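Long-range contacts in UDP-4-amino-4,6-dideoxy-N-acetyl-beta-L-altrosamine transaminase (Helicobacter pylori, PDB 2FNU), which catalyses the pyridoxal-phosphate-dependent transamination that yields UDP-4-amino-4,6-dideoxy-N-acetyl-beta-L-altrosamine, the second step in making pseudaminic acid, a sugar that modifies flagellin: residues I82-T87 against V314-I319; V126-A131 against L152-H157; P318-Q323 against S336-Y341. All coordinates share one frame; numbering follows the deposited sequence.

How the contacts relate
Starting from the N terminus, the chain first lays down I82-T87, which meets V314-I319 more than two hundred residues later; contact 1 therefore closes a very large loop. Contact 2, V126-A131 with L152-H157, is nested inside it and closes a short one, a beta-alpha-beta unit of the central sheet. Contact 3 begins where contact 1 ends, since both use P318 and I319, and its short loop runs on to helix 335-343. The three adjoin in space: Y130 OH of contact 2 bonds to H315 O of contact 1, while F340 of contact 3 packs against both. Cofactor-bearing sheet, substrate-binding loop and the helix beyond are thereby tied together.

Contact 1: I82-T87 against V314-I319; sequences ISFVAT and VHYKPI. With UD1 (uridine-diphosphate-N-acetylglucosamine), chain F; PMP (4'-deoxy-4'-aminopyridoxal-5'-phosphate), chain E.
Both faces of the Y316 ring are tightly packed, which probably restricts its flipping. One face lies over the S83-F84 peptide, with F84 N 3.5 Å above the plane of the Y316 ring and over its centre; the opposite face rests on CB of H315, the residue joined to Y316 by a cis peptide bond. I82 adds an apolar patch, CD1 lying 4.0 Å from P318 CG, and I319 CD1 settles against the backbone oxygens of S83 and F84. No direct hydrogen bond joins the two segments. Instead, a single water bridges S83 O and K317 O, donating to both; the solvent side is at K317, which is partly exposed and sends NZ to a salt bridge with E219 of the second subunit. F84, with CG anti to its backbone N (chi1 -173°), sets CB 3.6 Å from PMP C3 while its ring reaches the sugar, CE1 lying 3.4 Å from UD1 C1'. Y316 OH donates to UD1 O3' at 2.8 Å. PMP N4A and UD1 C4' are 1.3 Å apart, the bonded geometry of an external aldimine. Through the ligand contacts of F84, H315 and Y316, these loops line the active site of a DegT/DnrJ/EryC1 sugar aminotransferase.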
loop_
_atom_site.group_PDB
_atom_site.type_symbol
_atom_site.label_atom_id
_atom_site.label_comp_id
_atom_site.label_asym_id
_atom_site.label_seq_id
_atom_site.Cartn_x
_atom_site.Cartn_y
_atom_site.Cartn_z
ATOM N N ILE B 82 -13.084 6.211 -19.857
ATOM C CA ILE B 82 -13.861 6.862 -18.783
ATOM C C ILE B 82 -13.734 6.027 -17.520
ATOM O O ILE B 82 -14.599 5.208 -17.182
ATOM C CB ILE B 82 -15.343 7.129 -19.195
ATOM C CG1 ILE B 82 -15.390 8.026 -20.441
ATOM C CG2 ILE B 82 -16.121 7.820 -18.067
ATOM C CD1 ILE B 82 -14.661 9.396 -20.272
ATOM N N SER B 83 -12.597 6.217 -16.859
ATOM C CA SER B 83 -12.336 5.593 -15.563
ATOM C C SER B 83 -11.358 6.458 -14.835
ATOM O O SER B 83 -10.798 7.398 -15.426
ATOM C CB SER B 83 -11.730 4.196 -15.706
ATOM O OG SER B 83 -11.723 3.590 -14.418
ATOM N N PHE B 84 -11.143 6.159 -13.558
ATOM C CA PHE B 84 -10.032 6.817 -12.872
ATOM C C PHE B 84 -8.712 6.354 -13.485
ATOM O O PHE B 84 -8.612 5.226 -13.951
ATOM C CB PHE B 84 -10.054 6.529 -11.373
ATOM C CG PHE B 84 -9.034 7.319 -10.604
ATOM C CD1 PHE B 84 -9.099 8.702 -10.577
ATOM C CD2 PHE B 84 -7.973 6.681 -9.981
ATOM C CE1 PHE B 84 -8.131 9.454 -9.894
ATOM C CE2 PHE B 84 -6.996 7.418 -9.287
ATOM C CZ PHE B 84 -7.078 8.804 -9.256
ATOM N N VAL B 85 -7.700 7.223 -13.484
ATOM C CA VAL B 85 -6.472 6.913 -14.215
ATOM C C VAL B 85 -5.802 5.603 -13.770
ATOM O O VAL B 85 -5.117 4.936 -14.570
ATOM C CB VAL B 85 -5.485 8.111 -14.162
ATOM C CG1 VAL B 85 -4.852 8.242 -12.757
ATOM C CG2 VAL B 85 -4.414 7.998 -15.238
ATOM N N ALA B 86 -6.000 5.217 -12.513
ATOM C CA ALA B 86 -5.364 3.997 -11.996
ATOM C C ALA B 86 -5.646 2.766 -12.848
ATOM O O ALA B 86 -4.798 1.887 -12.952
ATOM C CB ALA B 86 -5.805 3.729 -10.550
ATOM N N THR B 87 -6.851 2.678 -13.427
ATOM C CA THR B 87 -7.217 1.491 -14.199
ATOM C C THR B 87 -6.222 1.271 -15.330
ATOM O O THR B 87 -5.838 0.132 -15.635
ATOM C CB THR B 87 -8.630 1.653 -14.771
ATOM O OG1 THR B 87 -9.542 1.999 -13.716
ATOM C CG2 THR B 87 -9.106 0.337 -15.409
ATOM N N VAL B 314 -16.438 15.958 -11.450
ATOM C CA VAL B 314 -16.622 15.361 -12.761
ATOM C C VAL B 314 -15.851 14.041 -12.823
ATOM O O VAL B 314 -14.663 13.989 -12.451
ATOM C CB VAL B 314 -16.125 16.296 -13.878
ATOM C CG1 VAL B 314 -16.235 15.618 -15.269
ATOM C CG2 VAL B 314 -16.912 17.619 -13.864
ATOM N N HIS B 315 -16.537 12.987 -13.276
ATOM C CA HIS B 315 -15.919 11.667 -13.492
ATOM C C HIS B 315 -16.210 11.233 -14.939
ATOM O O HIS B 315 -17.355 10.919 -15.242
ATOM C CB HIS B 315 -16.552 10.666 -12.504
ATOM C CG HIS B 315 -16.388 11.050 -11.064
ATOM N ND1 HIS B 315 -17.339 11.767 -10.360
ATOM C CD2 HIS B 315 -15.390 10.794 -10.188
ATOM C CE1 HIS B 315 -16.920 11.949 -9.122
ATOM N NE2 HIS B 315 -15.745 11.360 -8.986
ATOM N N TYR B 316 -15.239 11.203 -15.861
ATOM C CA TYR B 316 -13.808 11.434 -15.676
ATOM C C TYR B 316 -13.254 12.073 -16.944
ATOM O O TYR B 316 -13.798 11.875 -18.040
ATOM C CB TYR B 316 -13.063 10.096 -15.537
ATOM C CG TYR B 316 -13.353 9.318 -14.289
ATOM C CD1 TYR B 316 -14.275 8.272 -14.302
ATOM C CD2 TYR B 316 -12.700 9.620 -13.089
ATOM C CE1 TYR B 316 -14.533 7.537 -13.147
ATOM C CE2 TYR B 316 -12.957 8.891 -11.911
ATOM C CZ TYR B 316 -13.887 7.867 -11.961
ATOM O OH TYR B 316 -14.136 7.154 -10.814
ATOM N N LYS B 317 -12.141 12.782 -16.815
ATOM C CA LYS B 317 -11.347 13.170 -17.987
ATOM C C LYS B 317 -10.946 11.911 -18.765
ATOM O O LYS B 317 -10.450 10.963 -18.177
ATOM C CB LYS B 317 -10.105 13.935 -17.526
ATOM C CG LYS B 317 -9.113 14.354 -18.594
ATOM C CD LYS B 317 -8.115 15.314 -17.929
ATOM C CE LYS B 317 -7.017 15.790 -18.840
ATOM N NZ LYS B 317 -6.236 16.849 -18.107
ATOM N N PRO B 318 -11.192 11.882 -20.085
ATOM C CA PRO B 318 -10.752 10.713 -20.851
ATOM C C PRO B 318 -9.272 10.456 -20.619
ATOM O O PRO B 318 -8.463 11.371 -20.747
ATOM C CB PRO B 318 -11.043 11.121 -22.302
ATOM C CG PRO B 318 -12.281 12.049 -22.164
ATOM C CD PRO B 318 -11.938 12.848 -20.922
ATOM N N ILE B 319 -8.912 9.221 -20.277
ATOM C CA ILE B 319 -7.548 8.920 -19.841
ATOM C C ILE B 319 -6.493 9.269 -20.890
ATOM O O ILE B 319 -5.388 9.721 -20.559
ATOM C CB ILE B 319 -7.426 7.441 -19.384
ATOM C CG1 ILE B 319 -8.229 7.218 -18.091
ATOM C CG2 ILE B 319 -5.978 7.025 -19.200
ATOM C CD1 ILE B 319 -8.455 5.736 -17.753
HETATM C "C1'" UD1 F . -10.054 9.873 -7.079
HETATM C "C2'" UD1 F . -11.269 9.551 -7.967
HETATM C "C3'" UD1 F . -12.213 8.541 -7.322
HETATM C "C4'" UD1 F . -11.431 7.341 -6.769
HETATM C "C5'" UD1 F . -10.201 7.719 -5.923
HETATM C "C6'" UD1 F . -10.581 8.147 -4.503
HETATM C "C7'" UD1 F . -11.792 11.476 -9.419
HETATM C "C8'" UD1 F . -12.462 12.817 -9.545
HETATM N "N2'" UD1 F . -11.982 10.787 -8.289
HETATM O "O1'" UD1 F . -10.444 10.704 -5.984
HETATM O "O3'" UD1 F . -13.168 8.063 -8.298
HETATM O "O5'" UD1 F . -9.382 8.699 -6.584
HETATM O "O7'" UD1 F . -11.113 11.046 -10.322
HETATM N N1 UD1 F . -13.340 12.929 1.014
HETATM C C2 UD1 F . -13.849 12.662 2.301
HETATM N N3 UD1 F . -13.148 11.896 3.152
HETATM C C4 UD1 F . -11.957 11.377 2.817
HETATM C C5 UD1 F . -11.399 11.604 1.559
HETATM C C6 UD1 F . -12.085 12.390 0.643
HETATM O O2 UD1 F . -14.959 13.141 2.641
HETATM O O4 UD1 F . -11.346 10.675 3.644
HETATM C C1B UD1 F . -14.127 13.786 0.104
HETATM C C2B UD1 F . -13.722 15.229 0.369
HETATM O "O2'" UD1 F . -14.892 16.052 0.372
HETATM C C3B UD1 F . -12.822 15.585 -0.793
HETATM C C4B UD1 F . -13.357 14.711 -1.907
HETATM O O4B UD1 F . -13.840 13.520 -1.275
HETATM O O3B UD1 F . -12.876 16.972 -1.149
HETATM C C5B UD1 F . -12.254 14.371 -2.888
HETATM O O5B UD1 F . -12.814 13.550 -3.904
HETATM P PA UD1 F . -12.033 13.405 -5.308
HETATM O O1A UD1 F . -12.741 12.340 -6.132
HETATM O O2A UD1 F . -11.842 14.798 -5.886
HETATM O O3A UD1 F . -10.638 12.846 -4.706
HETATM P PB UD1 F . -9.560 11.992 -5.559
HETATM O O1B UD1 F . -9.174 12.759 -6.815
HETATM O O2B UD1 F . -8.496 11.517 -4.581
HETATM N N1 PMP E . -10.586 2.294 -10.281
HETATM C C2 PMP E . -11.636 3.170 -10.193
HETATM C C2A PMP E . -12.776 3.033 -11.176
HETATM C C3 PMP E . -11.628 4.153 -9.194
HETATM O O3 PMP E . -12.679 5.016 -9.067
HETATM C C4 PMP E . -10.536 4.260 -8.300
HETATM C C4A PMP E . -10.459 5.365 -7.268
HETATM N N4A PMP E . -11.070 6.594 -7.725
HETATM C C5 PMP E . -9.510 3.312 -8.375
HETATM C C6 PMP E . -9.591 2.307 -9.337
HETATM C C5A PMP E . -8.328 3.334 -7.423
HETATM O O4P PMP E . -8.790 2.835 -6.182
HETATM P P PMP E . -7.988 3.193 -4.826
HETATM O O1P PMP E . -8.324 4.632 -4.513
HETATM O O2P PMP E . -8.571 2.283 -3.787
HETATM O O3P PMP E . -6.520 2.944 -5.037
HETATM O O HOH W 1 -9.413 9.746 -16.020
#

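Contact 2: V126-A131 against L152-H157; sequences VSVDYA and LSDSSH. With PMP (4'-deoxy-4'-aminopyridoxal-5'-phosphate), chain E.
The pyridine ring of PMP has S156 CB over one face, 3.6 Å from PMP C2, and F84 CB over the opposite one. The imidazole of H157 works through its two edge nitrogens. ND1 accepts the A131 N-H almost in the ring plane, at 3.0 Å from A131 N, and NE2 forms a hydrogen bond of 2.9 Å with PMP O3. H284 meets this ring edge-to-face. The pyridine nitrogen is met by D154, whose OD1 stands 2.7 Å from PMP N1. An acidic partner at this position is a hallmark of fold type I PLP enzymes and would favour a protonated pyridinium. The D154 carboxylate is itself held in place: OD2 takes S156 N through its anti lone pair, closing an Asx turn, and S156 OG through its syn lone pair, while OD1 is bonded to T87 OG1.

Behind this site the strands run parallel, linked by S127 N to L152 O and, more tightly, by D154 N to S127 O at 2.8 Å. Past the strand ends D129 takes over, its OD2 gripping S155 OG at 2.7 Å; a water donates to D129 O and D154 O and accepts from H157 N. Strands 122-128 and 150-154, joined through helix 137-146 as a beta-alpha-beta unit, lie side by side in the central sheet: helix 56-66 covers the face bearing V126, L152 and D154, and strand 174-178 flanks strand 150-154.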
loop_
_atom_site.group_PDB
_atom_site.type_symbol
_atom_site.label_atom_id
_atom_site.label_comp_id
_atom_site.label_asym_id
_atom_site.label_seq_id
_atom_site.Cartn_x
_atom_site.Cartn_y
_atom_site.Cartn_z
ATOM N N VAL B 126 -10.489 -4.967 -19.984
ATOM C CA VAL B 126 -10.774 -4.485 -18.624
ATOM C C VAL B 126 -11.939 -3.494 -18.703
ATOM O O VAL B 126 -11.785 -2.409 -19.268
ATOM C CB VAL B 126 -9.554 -3.767 -17.984
ATOM C CG1 VAL B 126 -9.949 -3.151 -16.620
ATOM C CG2 VAL B 126 -8.384 -4.738 -17.827
ATOM N N SER B 127 -13.092 -3.878 -18.157
ATOM C CA SER B 127 -14.246 -2.982 -18.082
ATOM C C SER B 127 -14.310 -2.330 -16.698
ATOM O O SER B 127 -13.663 -2.799 -15.754
ATOM C CB SER B 127 -15.552 -3.742 -18.361
ATOM O OG SER B 127 -15.706 -4.825 -17.444
ATOM N N VAL B 128 -15.109 -1.274 -16.604
ATOM C CA VAL B 128 -15.343 -0.552 -15.351
ATOM C C VAL B 128 -16.851 -0.377 -15.164
ATOM O O VAL B 128 -17.557 0.041 -16.096
ATOM C CB VAL B 128 -14.705 0.850 -15.422
ATOM C CG1 VAL B 128 -15.091 1.712 -14.200
ATOM C CG2 VAL B 128 -13.190 0.707 -15.524
ATOM N N ASP B 129 -17.348 -0.671 -13.963
ATOM C CA ASP B 129 -18.771 -0.480 -13.676
ATOM C C ASP B 129 -18.922 0.969 -13.239
ATOM O O ASP B 129 -18.803 1.301 -12.053
ATOM C CB ASP B 129 -19.215 -1.454 -12.591
ATOM C CG ASP B 129 -18.979 -2.897 -12.984
ATOM O OD1 ASP B 129 -19.256 -3.256 -14.157
ATOM O OD2 ASP B 129 -18.488 -3.667 -12.137
ATOM N N TYR B 130 -19.160 1.846 -14.213
ATOM C CA TYR B 130 -19.157 3.274 -13.932
ATOM C C TYR B 130 -20.313 3.661 -13.014
ATOM O O TYR B 130 -21.477 3.358 -13.303
ATOM C CB TYR B 130 -19.237 4.058 -15.245
ATOM C CG TYR B 130 -19.292 5.552 -15.032
ATOM C CD1 TYR B 130 -20.514 6.203 -14.911
ATOM C CD2 TYR B 130 -18.129 6.296 -14.943
ATOM C CE1 TYR B 130 -20.585 7.567 -14.703
ATOM C CE2 TYR B 130 -18.176 7.675 -14.737
ATOM C CZ TYR B 130 -19.412 8.292 -14.608
ATOM O OH TYR B 130 -19.484 9.657 -14.419
ATOM N N ALA B 131 -19.965 4.367 -11.923
ATOM C CA ALA B 131 -20.920 4.836 -10.911
ATOM C C ALA B 131 -21.539 3.716 -10.097
ATOM O O ALA B 131 -22.396 3.972 -9.252
ATOM C CB ALA B 131 -22.028 5.734 -11.536
ATOM N N LEU B 152 -11.339 -8.980 -17.275
ATOM C CA LEU B 152 -10.982 -8.424 -15.966
ATOM C C LEU B 152 -11.928 -7.261 -15.683
ATOM O O LEU B 152 -12.264 -6.496 -16.581
ATOM C CB LEU B 152 -9.529 -7.935 -15.938
ATOM C CG LEU B 152 -8.475 -8.932 -16.445
ATOM C CD1 LEU B 152 -7.085 -8.299 -16.502
ATOM C CD2 LEU B 152 -8.482 -10.180 -15.567
ATOM N N SER B 153 -12.388 -7.146 -14.439
ATOM C CA SER B 153 -13.404 -6.142 -14.114
ATOM C C SER B 153 -12.917 -5.190 -13.020
ATOM O O SER B 153 -12.670 -5.639 -11.899
ATOM C CB SER B 153 -14.680 -6.838 -13.636
ATOM O OG SER B 153 -15.736 -5.904 -13.355
ATOM N N ASP B 154 -12.763 -3.906 -13.349
ATOM C CA ASP B 154 -12.543 -2.888 -12.323
ATOM C C ASP B 154 -13.909 -2.466 -11.776
ATOM O O ASP B 154 -14.574 -1.559 -12.306
ATOM C CB ASP B 154 -11.745 -1.691 -12.869
ATOM C CG ASP B 154 -11.452 -0.672 -11.787
ATOM O OD1 ASP B 154 -10.672 0.261 -12.043
ATOM O OD2 ASP B 154 -12.003 -0.833 -10.662
ATOM N N SER B 155 -14.328 -3.182 -10.738
ATOM C CA SER B 155 -15.618 -2.982 -10.088
ATOM C C SER B 155 -15.434 -2.094 -8.858
ATOM O O SER B 155 -16.192 -2.192 -7.895
ATOM C CB SER B 155 -16.234 -4.340 -9.722
ATOM O OG SER B 155 -16.522 -5.072 -10.921
ATOM N N SER B 156 -14.464 -1.179 -8.910
ATOM C CA SER B 156 -14.132 -0.376 -7.730
ATOM C C SER B 156 -15.328 0.372 -7.163
ATOM O O SER B 156 -15.397 0.570 -5.937
ATOM C CB SER B 156 -13.014 0.621 -8.047
ATOM O OG SER B 156 -11.759 -0.037 -8.130
ATOM N N HIS B 157 -16.251 0.816 -8.039
ATOM C CA HIS B 157 -17.443 1.561 -7.616
ATOM C C HIS B 157 -18.597 0.682 -7.167
ATOM O O HIS B 157 -19.613 1.209 -6.687
ATOM C CB HIS B 157 -18.012 2.389 -8.787
ATOM C CG HIS B 157 -17.095 3.458 -9.289
ATOM N ND1 HIS B 157 -17.507 4.407 -10.198
ATOM C CD2 HIS B 157 -15.791 3.722 -9.029
ATOM C CE1 HIS B 157 -16.497 5.217 -10.474
ATOM N NE2 HIS B 157 -15.443 4.825 -9.778
HETATM N N1 PMP E . -10.586 2.294 -10.281
HETATM C C2 PMP E . -11.636 3.170 -10.193
HETATM C C2A PMP E . -12.776 3.033 -11.176
HETATM C C3 PMP E . -11.628 4.153 -9.194
HETATM O O3 PMP E . -12.679 5.016 -9.067
HETATM C C4 PMP E . -10.536 4.260 -8.300
HETATM C C4A PMP E . -10.459 5.365 -7.268
HETATM N N4A PMP E . -11.070 6.594 -7.725
HETATM C C5 PMP E . -9.510 3.312 -8.375
HETATM C C6 PMP E . -9.591 2.307 -9.337
HETATM C C5A PMP E . -8.328 3.334 -7.423
HETATM O O4P PMP E . -8.790 2.835 -6.182
HETATM P P PMP E . -7.988 3.193 -4.826
HETATM O O1P PMP E . -8.324 4.632 -4.513
HETATM O O2P PMP E . -8.571 2.283 -3.787
HETATM O O3P PMP E . -6.520 2.944 -5.037
HETATM O O HOH W 2 -16.728 -3.919 -15.097
HETATM O O HOH W 3 -16.373 0.280 -10.870
#

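Contact 3: P318-Q323 against S336-Y341; sequences PIYQYQ and SAEDFY
Three torsion choices bring the polar tips together: Y320 holds CG in the crowded position between its backbone N and carbonyl carbon (chi1 58°), Q321 runs extended beyond CG, and E338 bends at chi2 (-68°) to bring its carboxylate to both tips. The arrangement is a 3-10 turn, residues 319-321, docked on helix 335-343. One oxygen does most of the polar work. E338 OE2 receives Y320 OH through its anti lone pair, only 2.6 Å away, and Q321 NE2 through its syn lone pair at 3.0 Å. The second bond is nearly straight (167°) and lies in the amide plane of Q321; amide and carboxylate meet tip to tip and almost coplanar, so two donors coming from different sides fix the rotation of the carboxylate. Because Y320 OH is also hydrogen-bonded to L334 N, just ahead of the helical segment, its bond to E338 may be strengthened by polarisation.

Alongside this polar cluster runs an apolar one. P318 points at the helix, its CG 4.1 Å from A337 CB, and presents CD over the face of the Y341 ring in a CH-pi contact, with CD 3.9 Å from the ring centroid. On the Y320 side, CB of the same proline sits 3.6 Å above the phenol plane of Y320, toward the ring's edge, so a single pyrrolidine touches both tyrosines. Beside the partly exposed Q321, a water in the plane of the Y341 ring lies 2.7 Å from Y341 OH and donates a weak, 3.4 Å bond to Q321 OE1.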
loop_
_atom_site.group_PDB
_atom_site.type_symbol
_atom_site.label_atom_id
_atom_site.label_comp_id
_atom_site.label_asym_id
_atom_site.label_seq_id
_atom_site.Cartn_x
_atom_site.Cartn_y
_atom_site.Cartn_z
ATOM N N PRO B 318 -11.192 11.882 -20.085
ATOM C CA PRO B 318 -10.752 10.713 -20.851
ATOM C C PRO B 318 -9.272 10.456 -20.619
ATOM O O PRO B 318 -8.463 11.371 -20.747
ATOM C CB PRO B 318 -11.043 11.121 -22.302
ATOM C CG PRO B 318 -12.281 12.049 -22.164
ATOM C CD PRO B 318 -11.938 12.848 -20.922
ATOM N N ILE B 319 -8.912 9.221 -20.277
ATOM C CA ILE B 319 -7.548 8.920 -19.841
ATOM C C ILE B 319 -6.493 9.269 -20.890
ATOM O O ILE B 319 -5.388 9.721 -20.559
ATOM C CB ILE B 319 -7.426 7.441 -19.384
ATOM C CG1 ILE B 319 -8.229 7.218 -18.091
ATOM C CG2 ILE B 319 -5.978 7.025 -19.200
ATOM C CD1 ILE B 319 -8.455 5.736 -17.753
ATOM N N TYR B 320 -6.848 9.085 -22.156
ATOM C CA TYR B 320 -5.874 9.340 -23.250
ATOM C C TYR B 320 -5.534 10.837 -23.385
ATOM O O TYR B 320 -4.616 11.181 -24.126
ATOM C CB TYR B 320 -6.385 8.768 -24.582
ATOM C CG TYR B 320 -7.740 9.328 -24.999
ATOM C CD1 TYR B 320 -8.897 8.543 -24.922
ATOM C CD2 TYR B 320 -7.869 10.647 -25.439
ATOM C CE1 TYR B 320 -10.145 9.060 -25.285
ATOM C CE2 TYR B 320 -9.127 11.179 -25.798
ATOM C CZ TYR B 320 -10.257 10.365 -25.724
ATOM O OH TYR B 320 -11.494 10.868 -26.060
ATOM N N GLN B 321 -6.282 11.708 -22.703
ATOM C CA GLN B 321 -5.997 13.150 -22.695
ATOM C C GLN B 321 -4.812 13.528 -21.800
ATOM O O GLN B 321 -4.259 14.636 -21.938
ATOM C CB GLN B 321 -7.218 13.964 -22.224
ATOM C CG GLN B 321 -8.398 14.091 -23.185
ATOM C CD GLN B 321 -9.396 15.208 -22.757
ATOM O OE1 GLN B 321 -9.092 16.055 -21.891
ATOM N NE2 GLN B 321 -10.577 15.220 -23.381
ATOM N N TYR B 322 -4.468 12.659 -20.842
ATOM C CA TYR B 322 -3.370 12.979 -19.930
ATOM C C TYR B 322 -2.044 13.018 -20.680
ATOM O O TYR B 322 -1.831 12.243 -21.614
ATOM C CB TYR B 322 -3.298 11.952 -18.803
ATOM C CG TYR B 322 -4.370 12.106 -17.748
ATOM C CD1 TYR B 322 -4.497 13.291 -17.004
ATOM C CD2 TYR B 322 -5.237 11.043 -17.452
ATOM C CE1 TYR B 322 -5.467 13.426 -16.012
ATOM C CE2 TYR B 322 -6.223 11.166 -16.466
ATOM C CZ TYR B 322 -6.316 12.356 -15.737
ATOM O OH TYR B 322 -7.259 12.550 -14.749
ATOM N N GLN B 323 -1.153 13.914 -20.232
ATOM C CA GLN B 323 0.172 14.109 -20.843
ATOM C C GLN B 323 0.944 12.810 -21.065
ATOM O O GLN B 323 1.527 12.586 -22.137
ATOM C CB GLN B 323 1.007 15.075 -19.988
ATOM C CG GLN B 323 2.395 15.365 -20.586
ATOM C CD GLN B 323 3.238 16.369 -19.784
ATOM O OE1 GLN B 323 4.429 16.576 -20.077
ATOM N NE2 GLN B 323 2.633 16.991 -18.777
ATOM N N SER B 336 -17.624 9.657 -28.156
ATOM C CA SER B 336 -18.461 9.199 -27.043
ATOM C C SER B 336 -17.873 9.578 -25.694
ATOM O O SER B 336 -18.610 9.951 -24.777
ATOM C CB SER B 336 -18.709 7.693 -27.133
ATOM O OG SER B 336 -17.492 6.956 -27.108
ATOM N N ALA B 337 -16.552 9.493 -25.577
ATOM C CA ALA B 337 -15.877 9.814 -24.304
ATOM C C ALA B 337 -15.833 11.324 -24.066
ATOM O O ALA B 337 -16.079 11.812 -22.956
ATOM C CB ALA B 337 -14.463 9.237 -24.285
ATOM N N GLU B 338 -15.490 12.072 -25.122
ATOM C CA GLU B 338 -15.429 13.537 -25.034
ATOM C C GLU B 338 -16.788 14.135 -24.665
ATOM O O GLU B 338 -16.876 14.988 -23.765
ATOM C CB GLU B 338 -14.948 14.150 -26.361
ATOM C CG GLU B 338 -13.554 13.689 -26.801
ATOM C CD GLU B 338 -12.435 14.200 -25.901
ATOM O OE1 GLU B 338 -12.437 15.403 -25.561
ATOM O OE2 GLU B 338 -11.539 13.402 -25.543
ATOM N N ASP B 339 -17.837 13.688 -25.355
ATOM C CA ASP B 339 -19.192 14.191 -25.078
ATOM C C ASP B 339 -19.615 13.839 -23.655
ATOM O O ASP B 339 -20.181 14.684 -22.960
ATOM C CB ASP B 339 -20.239 13.639 -26.062
ATOM C CG ASP B 339 -20.094 14.196 -27.484
ATOM O OD1 ASP B 339 -19.352 15.175 -27.709
ATOM O OD2 ASP B 339 -20.724 13.608 -28.379
ATOM N N PHE B 340 -19.332 12.601 -23.220
ATOM C CA PHE B 340 -19.705 12.206 -21.864
ATOM C C PHE B 340 -18.992 13.071 -20.816
ATOM O O PHE B 340 -19.606 13.584 -19.877
ATOM C CB PHE B 340 -19.386 10.724 -21.624
ATOM C CG PHE B 340 -19.883 10.225 -20.298
ATOM C CD1 PHE B 340 -21.169 9.723 -20.171
ATOM C CD2 PHE B 340 -19.060 10.277 -19.168
ATOM C CE1 PHE B 340 -21.627 9.281 -18.914
ATOM C CE2 PHE B 340 -19.506 9.835 -17.924
ATOM C CZ PHE B 340 -20.793 9.339 -17.803
ATOM N N TYR B 341 -17.680 13.217 -20.971
ATOM C CA TYR B 341 -16.906 14.058 -20.048
ATOM C C TYR B 341 -17.431 15.493 -20.007
ATOM O O TYR B 341 -17.569 16.080 -18.937
ATOM C CB TYR B 341 -15.450 14.039 -20.489
ATOM C CG TYR B 341 -14.510 14.993 -19.795
ATOM C CD1 TYR B 341 -14.386 15.012 -18.408
ATOM C CD2 TYR B 341 -13.685 15.834 -20.544
ATOM C CE1 TYR B 341 -13.475 15.884 -17.773
ATOM C CE2 TYR B 341 -12.768 16.700 -19.926
ATOM C CZ TYR B 341 -12.677 16.720 -18.552
ATOM O OH TYR B 341 -11.759 17.551 -17.952
HETATM O O HOH W 4 -9.924 18.512 -19.743
#